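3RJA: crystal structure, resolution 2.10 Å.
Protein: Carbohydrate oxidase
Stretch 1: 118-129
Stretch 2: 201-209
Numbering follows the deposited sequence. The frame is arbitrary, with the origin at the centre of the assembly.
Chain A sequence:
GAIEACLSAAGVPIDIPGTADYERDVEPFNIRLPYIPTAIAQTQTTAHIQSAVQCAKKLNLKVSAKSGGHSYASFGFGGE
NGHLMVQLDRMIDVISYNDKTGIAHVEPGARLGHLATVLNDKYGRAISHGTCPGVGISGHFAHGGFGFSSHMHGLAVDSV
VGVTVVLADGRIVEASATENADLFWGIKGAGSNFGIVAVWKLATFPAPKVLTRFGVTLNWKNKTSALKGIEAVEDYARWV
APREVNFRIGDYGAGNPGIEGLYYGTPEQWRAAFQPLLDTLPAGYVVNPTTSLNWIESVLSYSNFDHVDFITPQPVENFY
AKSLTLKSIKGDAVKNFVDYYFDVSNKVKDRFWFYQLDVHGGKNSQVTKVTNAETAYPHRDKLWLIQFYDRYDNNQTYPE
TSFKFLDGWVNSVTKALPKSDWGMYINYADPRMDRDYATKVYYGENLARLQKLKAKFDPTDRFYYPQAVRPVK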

# COMPACT_ATOMS: atom_id res chain seq x y z
N VAL A 118 16.18 4.77 -10.20
CA VAL A 118 16.78 6.10 -10.33
C VAL A 118 17.56 6.46 -9.08
O VAL A 118 18.72 6.84 -9.18
CB VAL A 118 15.75 7.22 -10.70
CG1 VAL A 118 16.43 8.61 -10.81
CG2 VAL A 118 15.05 6.89 -12.02
N LEU A 119 16.96 6.31 -7.90
CA LEU A 119 17.68 6.65 -6.67
C LEU A 119 18.94 5.78 -6.46
O LEU A 119 19.98 6.28 -6.02
CB LEU A 119 16.78 6.52 -5.42
CG LEU A 119 15.64 7.52 -5.16
CD1 LEU A 119 14.92 7.13 -3.84
CD2 LEU A 119 16.12 9.02 -5.08
N ASN A 120 18.86 4.49 -6.78
CA ASN A 120 20.06 3.63 -6.68
C ASN A 120 21.18 4.00 -7.70
O ASN A 120 22.31 4.32 -7.34
CB ASN A 120 19.70 2.16 -6.83
CG ASN A 120 20.91 1.27 -6.72
OD1 ASN A 120 21.45 0.82 -7.75
ND2 ASN A 120 21.38 1.05 -5.49
N ASP A 121 20.83 3.95 -8.98
CA ASP A 121 21.78 4.00 -10.07
C ASP A 121 22.37 5.41 -10.21
O ASP A 121 23.55 5.58 -10.47
CB ASP A 121 21.11 3.59 -11.39
CG ASP A 121 20.71 2.11 -11.44
OD1 ASP A 121 20.94 1.35 -10.48
OD2 ASP A 121 20.14 1.71 -12.47
N LYS A 122 21.53 6.42 -10.05
CA LYS A 122 21.98 7.78 -10.19
C LYS A 122 22.57 8.33 -8.88
O LYS A 122 23.52 9.11 -8.91
CB LYS A 122 20.84 8.66 -10.71
CG LYS A 122 21.28 9.94 -11.36
CD LYS A 122 20.10 10.65 -12.01
CE LYS A 122 20.43 12.12 -12.23
NZ LYS A 122 21.19 12.31 -13.50
N TYR A 123 22.03 7.92 -7.73
CA TYR A 123 22.49 8.58 -6.48
C TYR A 123 23.03 7.71 -5.35
O TYR A 123 23.50 8.23 -4.34
CB TYR A 123 21.39 9.49 -5.93
CG TYR A 123 20.84 10.51 -6.91
CD1 TYR A 123 21.62 11.59 -7.34
CD2 TYR A 123 19.52 10.41 -7.39
CE1 TYR A 123 21.10 12.55 -8.22
CE2 TYR A 123 18.99 11.36 -8.28
CZ TYR A 123 19.79 12.43 -8.68
OH TYR A 123 19.29 13.37 -9.55
N GLY A 124 22.99 6.40 -5.54
CA GLY A 124 23.39 5.46 -4.52
C GLY A 124 22.49 5.44 -3.29
O GLY A 124 22.97 5.18 -2.20
N ARG A 125 21.18 5.71 -3.48
CA ARG A 125 20.27 5.92 -2.34
C ARG A 125 19.05 5.00 -2.40
O ARG A 125 18.76 4.39 -3.45
CB ARG A 125 19.81 7.39 -2.26
CG ARG A 125 20.92 8.48 -2.26
CD ARG A 125 21.77 8.44 -1.00
NE ARG A 125 21.03 8.88 0.19
CZ ARG A 125 21.59 9.16 1.36
NH1 ARG A 125 22.93 9.07 1.52
NH2 ARG A 125 20.83 9.55 2.39
N ALA A 126 18.35 4.89 -1.26
CA ALA A 126 17.25 3.97 -1.11
C ALA A 126 16.17 4.55 -0.21
O ALA A 126 16.43 5.43 0.61
CB ALA A 126 17.74 2.62 -0.54
N ILE A 127 14.95 4.05 -0.39
CA ILE A 127 13.82 4.31 0.50
C ILE A 127 13.12 3.00 0.78
O ILE A 127 13.06 2.11 -0.08
CB ILE A 127 12.80 5.30 -0.15
CG1 ILE A 127 13.40 6.70 -0.24
CG2 ILE A 127 11.45 5.34 0.65
CD1 ILE A 127 12.66 7.57 -1.18
N SER A 128 12.59 2.89 2.00
CA SER A 128 11.83 1.72 2.39
C SER A 128 10.39 1.82 1.85
O SER A 128 9.60 2.66 2.33
CB SER A 128 11.83 1.63 3.93
OG SER A 128 10.99 0.59 4.39
N HIS A 129 10.03 0.96 0.89
CA HIS A 129 8.67 0.96 0.31
C HIS A 129 8.26 -0.47 -0.08
O HIS A 129 9.01 -1.42 0.18
CB HIS A 129 8.57 1.93 -0.89
CG HIS A 129 9.65 1.75 -1.92
ND1 HIS A 129 9.74 0.62 -2.72
CD2 HIS A 129 10.68 2.55 -2.29
CE1 HIS A 129 10.79 0.73 -3.52
NE2 HIS A 129 11.37 1.90 -3.29
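Stretch 2 (201-209) KLATFPAPK

Stretch 2 lies antiparallel to the segment of stretch 1 that follows its helix, and the register is fixed by CA separations: Arg 125 is 4.6 Å from Pro 206 (CA to CA), and Ala 126 CA is 5.3 Å from Phe 205 CA. The backbone of stretch 2 is extended throughout the contact, with phi/psi of -122/165 at Thr 204, -120/159 at Phe 205 and -60/135 at Pro 206. Stretch 1 reaches a matching conformation through Gly 124, the first residue to leave the helix, whose phi of 67° is of a kind that favours glycine; Arg 125 and Ala 126 are then fully extended.

Three backbone hydrogen bonds define the pairing. Ala 126 N donates to Phe 205 O at 2.8 Å, and Phe 205 N returns a bond to Ala 126 O at 2.9 Å, the closed pair expected of an antiparallel bridge. Two residues along, beyond the Arg 125/Pro 206 pair, Ala 207 N donates to Gly 124 O at 3.0 Å, nearly linear at 174°. Between these bonds Arg 125 CA approaches Phe 205 O at 3.4 Å, a CA-H...O contact that reflects how closely the backbones run at the non-hydrogen-bonded pair.

The side chains fit around this ladder. Ala 126 and Phe 205 project from the same face of the sheet, and the small methyl of Ala 126 leaves room for the ring: Ala 126 CB lies 3.5 Å from Phe 205 CE1. The same methyl is also 4.4 Å from Ala 207 CB and 4.2 Å from Pro 208 CD, so it is a bump lodged among three residues of stretch 2. The phenyl group, with chi1 at 52° (p), folds back over stretch 1, bringing Phe 205 CE2 to 3.8 Å from Ile 127 CA and 3.6 Å from Ser 128 N.

Arg 125 starts sideways at CB, but its m, m, m side chain curls back to stretch 2. Arg 125 NE donates to Thr 204 OG1 at 2.8 Å, with OG1 near the guanidinium plane, while Arg 125 NH2 donates to Thr 204 O at 2.8 Å. One face of the guanidinium covers the backbone, with Arg 125 CZ 3.7 Å from Pro 206 N.

Thr 204 points its CB toward stretch 1, and its methyl sits in a hollow lined by Leu 119 of the helix and Ile 127, just past the short strand: Thr 204 CG2 is 4.0 Å from Leu 119 CD1 and 3.8 Å from Ile 127 CG1. Ile 127 begins away from stretch 2 but ends close to it, with Ile 127 CD1 3.7 Å from Leu 202 CD1. Together the two stretches bury 577 Å².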

# COMPACT_ATOMS: atom_id res chain seq x y z
N LYS A 201 8.51 15.10 -1.28
CA LYS A 201 9.89 15.40 -0.82
C LYS A 201 10.30 14.34 0.19
O LYS A 201 9.68 14.18 1.24
CB LYS A 201 10.00 16.84 -0.30
CG LYS A 201 9.37 17.85 -1.28
CD LYS A 201 9.38 19.25 -0.73
CE LYS A 201 8.61 20.23 -1.63
NZ LYS A 201 8.23 21.46 -0.79
N LEU A 202 11.33 13.59 -0.17
CA LEU A 202 11.57 12.30 0.51
C LEU A 202 12.98 12.17 1.05
O LEU A 202 13.93 12.34 0.27
CB LEU A 202 11.33 11.14 -0.48
CG LEU A 202 9.96 11.05 -1.17
CD1 LEU A 202 9.90 9.82 -2.14
CD2 LEU A 202 8.82 10.98 -0.15
N ALA A 203 13.11 11.84 2.33
CA ALA A 203 14.41 11.51 2.93
C ALA A 203 14.83 10.15 2.40
O ALA A 203 13.98 9.25 2.31
CB ALA A 203 14.32 11.45 4.49
N THR A 204 16.11 9.98 2.08
CA THR A 204 16.62 8.69 1.61
C THR A 204 17.73 8.22 2.55
O THR A 204 18.23 9.02 3.35
CB THR A 204 17.16 8.78 0.17
OG1 THR A 204 18.35 9.60 0.14
CG2 THR A 204 16.10 9.35 -0.77
N PHE A 205 18.10 6.93 2.46
CA PHE A 205 19.30 6.39 3.13
C PHE A 205 20.29 5.80 2.09
O PHE A 205 19.87 5.48 0.96
CB PHE A 205 18.96 5.36 4.22
CG PHE A 205 18.02 4.23 3.78
CD1 PHE A 205 18.53 3.02 3.29
CD2 PHE A 205 16.63 4.37 3.93
CE1 PHE A 205 17.68 1.97 2.91
CE2 PHE A 205 15.76 3.35 3.58
CZ PHE A 205 16.27 2.14 3.05
N PRO A 206 21.59 5.66 2.46
CA PRO A 206 22.54 5.04 1.51
C PRO A 206 22.06 3.63 1.19
O PRO A 206 21.64 2.89 2.10
CB PRO A 206 23.88 5.00 2.29
CG PRO A 206 23.71 5.99 3.44
CD PRO A 206 22.22 5.99 3.76
N ALA A 207 22.10 3.28 -0.09
CA ALA A 207 21.65 1.97 -0.55
C ALA A 207 22.49 0.91 0.15
O ALA A 207 23.69 0.96 0.06
CB ALA A 207 21.77 1.87 -2.08
N PRO A 208 21.86 -0.04 0.87
CA PRO A 208 22.62 -1.05 1.64
C PRO A 208 23.45 -1.93 0.73
O PRO A 208 22.99 -2.27 -0.38
CB PRO A 208 21.54 -1.91 2.28
CG PRO A 208 20.32 -1.12 2.25
CD PRO A 208 20.42 -0.08 1.18
N LYS A 209 24.65 -2.29 1.18
CA LYS A 209 25.53 -3.15 0.39
C LYS A 209 25.39 -4.62 0.76
O LYS A 209 25.62 -5.50 -0.06
CB LYS A 209 26.98 -2.71 0.59
CG LYS A 209 27.31 -1.34 0.00
CD LYS A 209 28.79 -1.00 0.22
CE LYS A 209 29.12 0.38 -0.34
NZ LYS A 209 28.80 0.47 -1.79